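Local structure of probable uracil-DNA glycosylase (Acanthamoeba polyphaga mimivirus, 5X55) at residues A[182-186]-A[363-367]; A[245-251]-A[366-370]. The protein is probably a member of the uracil-DNA glycosylase superfamily, with an alpha/beta fold built round a four-stranded parallel sheet. One frame throughout, in Å; residues are numbered along the deposited sequence.

Contact 1. Residues A[182-186]-A[363-367]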
loop_
_atom_site.group_PDB
_atom_site.type_symbol
_atom_site.label_atom_id
_atom_site.label_comp_id
_atom_site.label_asym_id
_atom_site.label_seq_id
_atom_site.Cartn_x
_atom_site.Cartn_y
_atom_site.Cartn_z
ATOM N N LYS A 182 -2.937 15.037 3.372
ATOM C CA LYS A 182 -4.283 14.510 3.463
ATOM C C LYS A 182 -4.319 13.069 3.926
ATOM O O LYS A 182 -5.403 12.500 4.053
ATOM C CB LYS A 182 -4.970 14.657 2.104
ATOM C CG LYS A 182 -4.952 16.107 1.634
ATOM C CD LYS A 182 -5.997 16.897 2.408
ATOM C CE LYS A 182 -7.350 16.803 1.748
ATOM N NZ LYS A 182 -8.453 16.335 2.655
ATOM N N ILE A 183 -3.167 12.466 4.189
ATOM C CA ILE A 183 -3.132 11.124 4.742
ATOM C C ILE A 183 -3.682 11.146 6.160
ATOM O O ILE A 183 -3.262 11.961 6.989
ATOM C CB ILE A 183 -1.695 10.579 4.721
ATOM C CG1 ILE A 183 -1.272 10.284 3.283
ATOM C CG2 ILE A 183 -1.570 9.354 5.612
ATOM C CD1 ILE A 183 0.218 10.325 3.070
ATOM N N LYS A 184 -4.618 10.238 6.450
ATOM C CA LYS A 184 -5.068 9.994 7.820
ATOM C C LYS A 184 -4.667 8.633 8.370
ATOM O O LYS A 184 -4.441 8.515 9.568
ATOM C CB LYS A 184 -6.587 10.117 7.913
ATOM C CG LYS A 184 -7.110 11.425 7.407
ATOM C CD LYS A 184 -8.442 11.208 6.731
ATOM C CE LYS A 184 -9.574 11.807 7.506
ATOM N NZ LYS A 184 -10.790 11.922 6.611
ATOM N N VAL A 185 -4.608 7.608 7.526
ATOM C CA VAL A 185 -4.336 6.235 7.925
ATOM C C VAL A 185 -3.367 5.671 6.905
ATOM O O VAL A 185 -3.522 5.913 5.703
ATOM C CB VAL A 185 -5.626 5.382 7.968
ATOM C CG1 VAL A 185 -5.330 3.986 8.487
ATOM C CG2 VAL A 185 -6.696 6.057 8.794
ATOM N N VAL A 186 -2.343 4.963 7.384
ATOM C CA VAL A 186 -1.354 4.301 6.538
ATOM C C VAL A 186 -1.532 2.807 6.744
ATOM O O VAL A 186 -1.371 2.315 7.869
ATOM C CB VAL A 186 0.079 4.727 6.894
ATOM C CG1 VAL A 186 1.083 3.957 6.030
ATOM C CG2 VAL A 186 0.253 6.245 6.753
ATOM N N LYS A 363 -11.018 14.919 13.864
ATOM C CA LYS A 363 -10.767 14.829 12.435
ATOM C C LYS A 363 -11.967 14.220 11.718
ATOM O O LYS A 363 -12.787 13.518 12.314
ATOM C CB LYS A 363 -9.512 14.003 12.172
ATOM C CG LYS A 363 -8.285 14.547 12.883
ATOM C CD LYS A 363 -7.119 13.585 12.795
ATOM C CE LYS A 363 -5.801 14.315 12.942
ATOM N NZ LYS A 363 -4.953 14.068 11.745
ATOM N N LYS A 364 -12.070 14.509 10.420
ATOM C CA LYS A 364 -13.210 14.032 9.652
ATOM C C LYS A 364 -13.143 12.513 9.515
ATOM O O LYS A 364 -12.070 11.959 9.261
ATOM C CB LYS A 364 -13.233 14.681 8.273
ATOM C CG LYS A 364 -13.046 16.195 8.303
ATOM C CD LYS A 364 -13.772 16.864 7.133
ATOM C CE LYS A 364 -13.685 18.394 7.196
ATOM N NZ LYS A 364 -14.389 18.978 8.379
ATOM N N PRO A 365 -14.255 11.811 9.691
ATOM C CA PRO A 365 -14.215 10.343 9.679
ATOM C C PRO A 365 -14.017 9.793 8.273
ATOM O O PRO A 365 -14.029 10.512 7.271
ATOM C CB PRO A 365 -15.586 9.943 10.238
ATOM C CG PRO A 365 -16.472 11.091 9.876
ATOM C CD PRO A 365 -15.601 12.330 9.987
ATOM N N ILE A 366 -13.815 8.479 8.222
ATOM C CA ILE A 366 -13.733 7.738 6.971
ATOM C C ILE A 366 -14.969 6.854 6.873
ATOM O O ILE A 366 -15.271 6.093 7.804
ATOM C CB ILE A 366 -12.451 6.896 6.887
ATOM C CG1 ILE A 366 -11.212 7.796 6.758
ATOM C CG2 ILE A 366 -12.565 5.934 5.724
ATOM C CD1 ILE A 366 -9.881 7.037 6.784
ATOM N N PHE A 367 -15.690 6.971 5.756
ATOM C CA PHE A 367 -16.889 6.168 5.514
ATOM C C PHE A 367 -16.478 4.908 4.770
ATOM O O PHE A 367 -16.213 4.945 3.568
ATOM C CB PHE A 367 -17.920 6.957 4.719
ATOM C CG PHE A 367 -18.326 8.208 5.382
ATOM C CD1 PHE A 367 -19.313 8.194 6.356
ATOM C CD2 PHE A 367 -17.693 9.406 5.075
ATOM C CE1 PHE A 367 -19.689 9.370 7.005
ATOM C CE2 PHE A 367 -18.056 10.584 5.718
ATOM C CZ PHE A 367 -19.060 10.566 6.689
#
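Lys184, just before strand 185-189, an inner strand of the parallel sheet, and Val185, the first residue of that strand, meet Lys364, Pro365 and Ile366 of the C-terminal tail that follows helix 350-360. The contact is small, burying 209 Å² in all, and has a polar outer part and an apolar inner one. Lys184 supplies the polar part. Its CG lies beside the backbone N (chi1 -55°), and bends at chi2 and chi3 carry the chain across to the tail. There NZ gives a weak hydrogen bond to Lys364 O at 2.9 Å. The same oxygen is 3.1 Å from Lys184 CE, so it lies broadside to the CE-NZ bond instead of ahead of the ammonium. Farther along the tail, Pro365 O stands 3.6 Å from Lys184 NZ, and the ammonium also makes a weak bond to Gln249 O, which places it among backbone carbonyls of two different parts of the chain. Lys364 adds little of its own side chain: CB is 4.0 Å from Lys184 NZ, and the rest of the chain turns away. The sheet has the strand order 2-1-3-4, and strand 185-189 runs between 251-255 and 291-295; in keeping with that place, the backbone of Lys184 bonds to both Gly250 and Ile291. On the inner side, Val185 CG2 touches the tip of Ile366, with CD1 3.9 Å away, the two side chains crossing at a slant. The extended Ile366 chain (chi2 175°) lets this methyl reach the buried valine, while CG1 stays 4.2 Å from Lys184 NZ. Ile354 and Leu358 of helix 350-360 flank the pair, Ile354 against Val185 and Leu358 against Ile366.

Contact 2. Residues A[245-251]-A[366-370]; sequences SWILQGT and IFWDL
Trp246, midway along the short helix 244-248, packs its indole against Trp368 of the tail. Its CB begins the contact 4.1 Å from Trp368 CZ3. With CG beside the backbone N (chi1 -59°), the five-membered ring turns one face to the edge of the second indole: Trp246 CG, CD1, CD2 and CE2 all have Trp368 CE3 as their nearest neighbour, CD2 at 3.7 Å. The pair is edge-to-face, the edge of Trp368 meeting one face of Trp246 with planes at 86°. At the rim, Trp246 NE1 donates to Trp368 O at 2.9 Å, the acceptor lying near the indole plane, so one tryptophan grips the other by both ring and backbone. Trp368 NE1 is hydrogen-bonded to Asn355 OD1, and its ring makes an edge-to-face pair with Phe351, both of helix 350-360.

The carboxamide of Gln249 reads both backbone groups of Phe367. OE1 accepts from Phe367 N at 2.9 Å, and NE2 donates to Phe367 O at 3.1 Å. NE2 also reaches back to Ser245 O at 2.9 Å, above that carbonyl's plane; three bonds thus fix the rotation of the amide. OE1 further meets the Phe367 ring at its edge, near CD2.

Thr251 OG1 lies 3.5 Å from Ile366 CD1 and donates to Trp246 O, which takes Thr251 N from the same face. That backbone bond, with Gly250 N to Ile247 O and the positive phi of Gly250, makes the helix end a Schellman motif leading straight into strand 251-255.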
loop_
_atom_site.group_PDB
_atom_site.type_symbol
_atom_site.label_atom_id
_atom_site.label_comp_id
_atom_site.label_asym_id
_atom_site.label_seq_id
_atom_site.Cartn_x
_atom_site.Cartn_y
_atom_site.Cartn_z
ATOM N N SER A 245 -12.567 4.107 -2.895
ATOM C CA SER A 245 -13.348 4.908 -1.960
ATOM C C SER A 245 -12.557 5.228 -0.696
ATOM O O SER A 245 -12.569 6.367 -0.209
ATOM C CB SER A 245 -14.635 4.164 -1.612
ATOM O OG SER A 245 -15.327 4.851 -0.593
ATOM N N TRP A 246 -11.880 4.219 -0.133
ATOM C CA TRP A 246 -11.111 4.433 1.087
ATOM C C TRP A 246 -9.924 5.340 0.832
ATOM O O TRP A 246 -9.587 6.188 1.669
ATOM C CB TRP A 246 -10.619 3.096 1.654
ATOM C CG TRP A 246 -11.686 2.129 1.983
ATOM C CD1 TRP A 246 -13.042 2.349 1.966
ATOM C CD2 TRP A 246 -11.503 0.769 2.375
ATOM N NE1 TRP A 246 -13.703 1.210 2.326
ATOM C CE2 TRP A 246 -12.781 0.220 2.580
ATOM C CE3 TRP A 246 -10.374 -0.039 2.572
ATOM C CZ2 TRP A 246 -12.968 -1.106 2.955
ATOM C CZ3 TRP A 246 -10.554 -1.353 2.957
ATOM C CH2 TRP A 246 -11.845 -1.877 3.141
ATOM N N ILE A 247 -9.254 5.147 -0.301
ATOM C CA ILE A 247 -8.030 5.886 -0.566
ATOM C C ILE A 247 -8.345 7.346 -0.810
ATOM O O ILE A 247 -7.637 8.233 -0.316
ATOM C CB ILE A 247 -7.281 5.245 -1.744
ATOM C CG1 ILE A 247 -6.869 3.815 -1.376
ATOM C CG2 ILE A 247 -6.070 6.104 -2.197
ATOM C CD1 ILE A 247 -6.553 2.985 -2.589
ATOM N N LEU A 248 -9.435 7.625 -1.538
ATOM C CA LEU A 248 -9.828 9.012 -1.788
ATOM C C LEU A 248 -10.117 9.767 -0.495
ATOM O O LEU A 248 -9.982 10.995 -0.457
ATOM C CB LEU A 248 -11.044 9.048 -2.702
ATOM C CG LEU A 248 -10.741 8.718 -4.161
ATOM C CD1 LEU A 248 -11.956 8.109 -4.858
ATOM C CD2 LEU A 248 -10.249 9.974 -4.900
ATOM N N GLN A 249 -10.503 9.055 0.570
ATOM C CA GLN A 249 -10.822 9.646 1.866
ATOM C C GLN A 249 -9.637 9.660 2.823
ATOM O O GLN A 249 -9.824 9.895 4.023
ATOM C CB GLN A 249 -11.997 8.909 2.517
ATOM C CG GLN A 249 -13.325 8.959 1.713
ATOM C CD GLN A 249 -14.406 8.102 2.342
ATOM O OE1 GLN A 249 -14.980 8.454 3.376
ATOM N NE2 GLN A 249 -14.652 6.940 1.750
ATOM N N GLY A 250 -8.428 9.414 2.335
ATOM C CA GLY A 250 -7.245 9.539 3.154
ATOM C C GLY A 250 -6.660 8.249 3.695
ATOM O O GLY A 250 -5.814 8.313 4.591
ATOM N N THR A 251 -7.062 7.088 3.178
ATOM C CA THR A 251 -6.438 5.826 3.555
ATOM C C THR A 251 -5.249 5.579 2.622
ATOM O O THR A 251 -5.428 5.257 1.441
ATOM C CB THR A 251 -7.441 4.674 3.508
ATOM O OG1 THR A 251 -8.690 5.108 4.060
ATOM C CG2 THR A 251 -6.922 3.509 4.354
ATOM N N ILE A 366 -13.815 8.479 8.222
ATOM C CA ILE A 366 -13.733 7.738 6.971
ATOM C C ILE A 366 -14.969 6.854 6.873
ATOM O O ILE A 366 -15.271 6.093 7.804
ATOM C CB ILE A 366 -12.451 6.896 6.887
ATOM C CG1 ILE A 366 -11.212 7.796 6.758
ATOM C CG2 ILE A 366 -12.565 5.934 5.724
ATOM C CD1 ILE A 366 -9.881 7.037 6.784
ATOM N N PHE A 367 -15.690 6.971 5.756
ATOM C CA PHE A 367 -16.889 6.168 5.514
ATOM C C PHE A 367 -16.478 4.908 4.770
ATOM O O PHE A 367 -16.213 4.945 3.568
ATOM C CB PHE A 367 -17.920 6.957 4.719
ATOM C CG PHE A 367 -18.326 8.208 5.382
ATOM C CD1 PHE A 367 -19.313 8.194 6.356
ATOM C CD2 PHE A 367 -17.693 9.406 5.075
ATOM C CE1 PHE A 367 -19.689 9.370 7.005
ATOM C CE2 PHE A 367 -18.056 10.584 5.718
ATOM C CZ PHE A 367 -19.060 10.566 6.689
ATOM N N TRP A 368 -16.442 3.790 5.486
ATOM C CA TRP A 368 -15.920 2.557 4.905
ATOM C C TRP A 368 -16.897 1.903 3.950
ATOM O O TRP A 368 -16.476 1.125 3.098
ATOM C CB TRP A 368 -15.559 1.561 6.005
ATOM C CG TRP A 368 -14.607 2.148 6.979
ATOM C CD1 TRP A 368 -14.866 2.545 8.257
ATOM C CD2 TRP A 368 -13.237 2.439 6.735
ATOM N NE1 TRP A 368 -13.732 3.062 8.833
ATOM C CE2 TRP A 368 -12.714 3.013 7.915
ATOM C CE3 TRP A 368 -12.398 2.280 5.628
ATOM C CZ2 TRP A 368 -11.379 3.416 8.023
ATOM C CZ3 TRP A 368 -11.067 2.673 5.734
ATOM C CH2 TRP A 368 -10.573 3.238 6.925
ATOM N N ASP A 369 -18.188 2.181 4.078
ATOM C CA ASP A 369 -19.134 1.410 3.287
ATOM C C ASP A 369 -19.480 2.090 1.967
ATOM O O ASP A 369 -19.338 1.461 0.918
ATOM C CB ASP A 369 -20.409 1.140 4.087
ATOM C CG ASP A 369 -21.138 -0.108 3.609
ATOM O OD1 ASP A 369 -20.658 -0.747 2.648
ATOM O OD2 ASP A 369 -22.194 -0.446 4.195
ATOM N N LEU A 370 -19.913 3.354 2.010
ATOM C CA LEU A 370 -20.395 4.144 0.845
ATOM C C LEU A 370 -20.804 3.395 -0.434
ATOM O O LEU A 370 -21.955 3.511 -0.877
ATOM C CB LEU A 370 -19.347 5.187 0.438
ATOM C CG LEU A 370 -19.082 6.322 1.415
ATOM C CD1 LEU A 370 -18.342 7.465 0.732
ATOM C CD2 LEU A 370 -20.373 6.798 2.050
ATOM O OXT LEU A 370 -20.010 2.705 -1.085
HETATM O O HOH W 1 -16.414 3.669 1.223
#

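From the N terminus, the chain first lays down 182-186 at the start of strand 185-189, then 245-251, where helix 244-248 passes into strand 251-255, and finally the tail 363-370. Contact 1 closes a loop of 176 intervening residues; contact 2 closes one of 114 that starts inside it but runs three residues further into the tail, so the two cross rather than nest, sharing Ile366 and Phe367. Their centres are 8 Å apart. The first members also join directly, since Lys184 N is 2.9 Å from Gly250 O, a probable hydrogen bond. The tail therefore runs across the starts of two neighbouring parallel strands, tying them to helix 350-360.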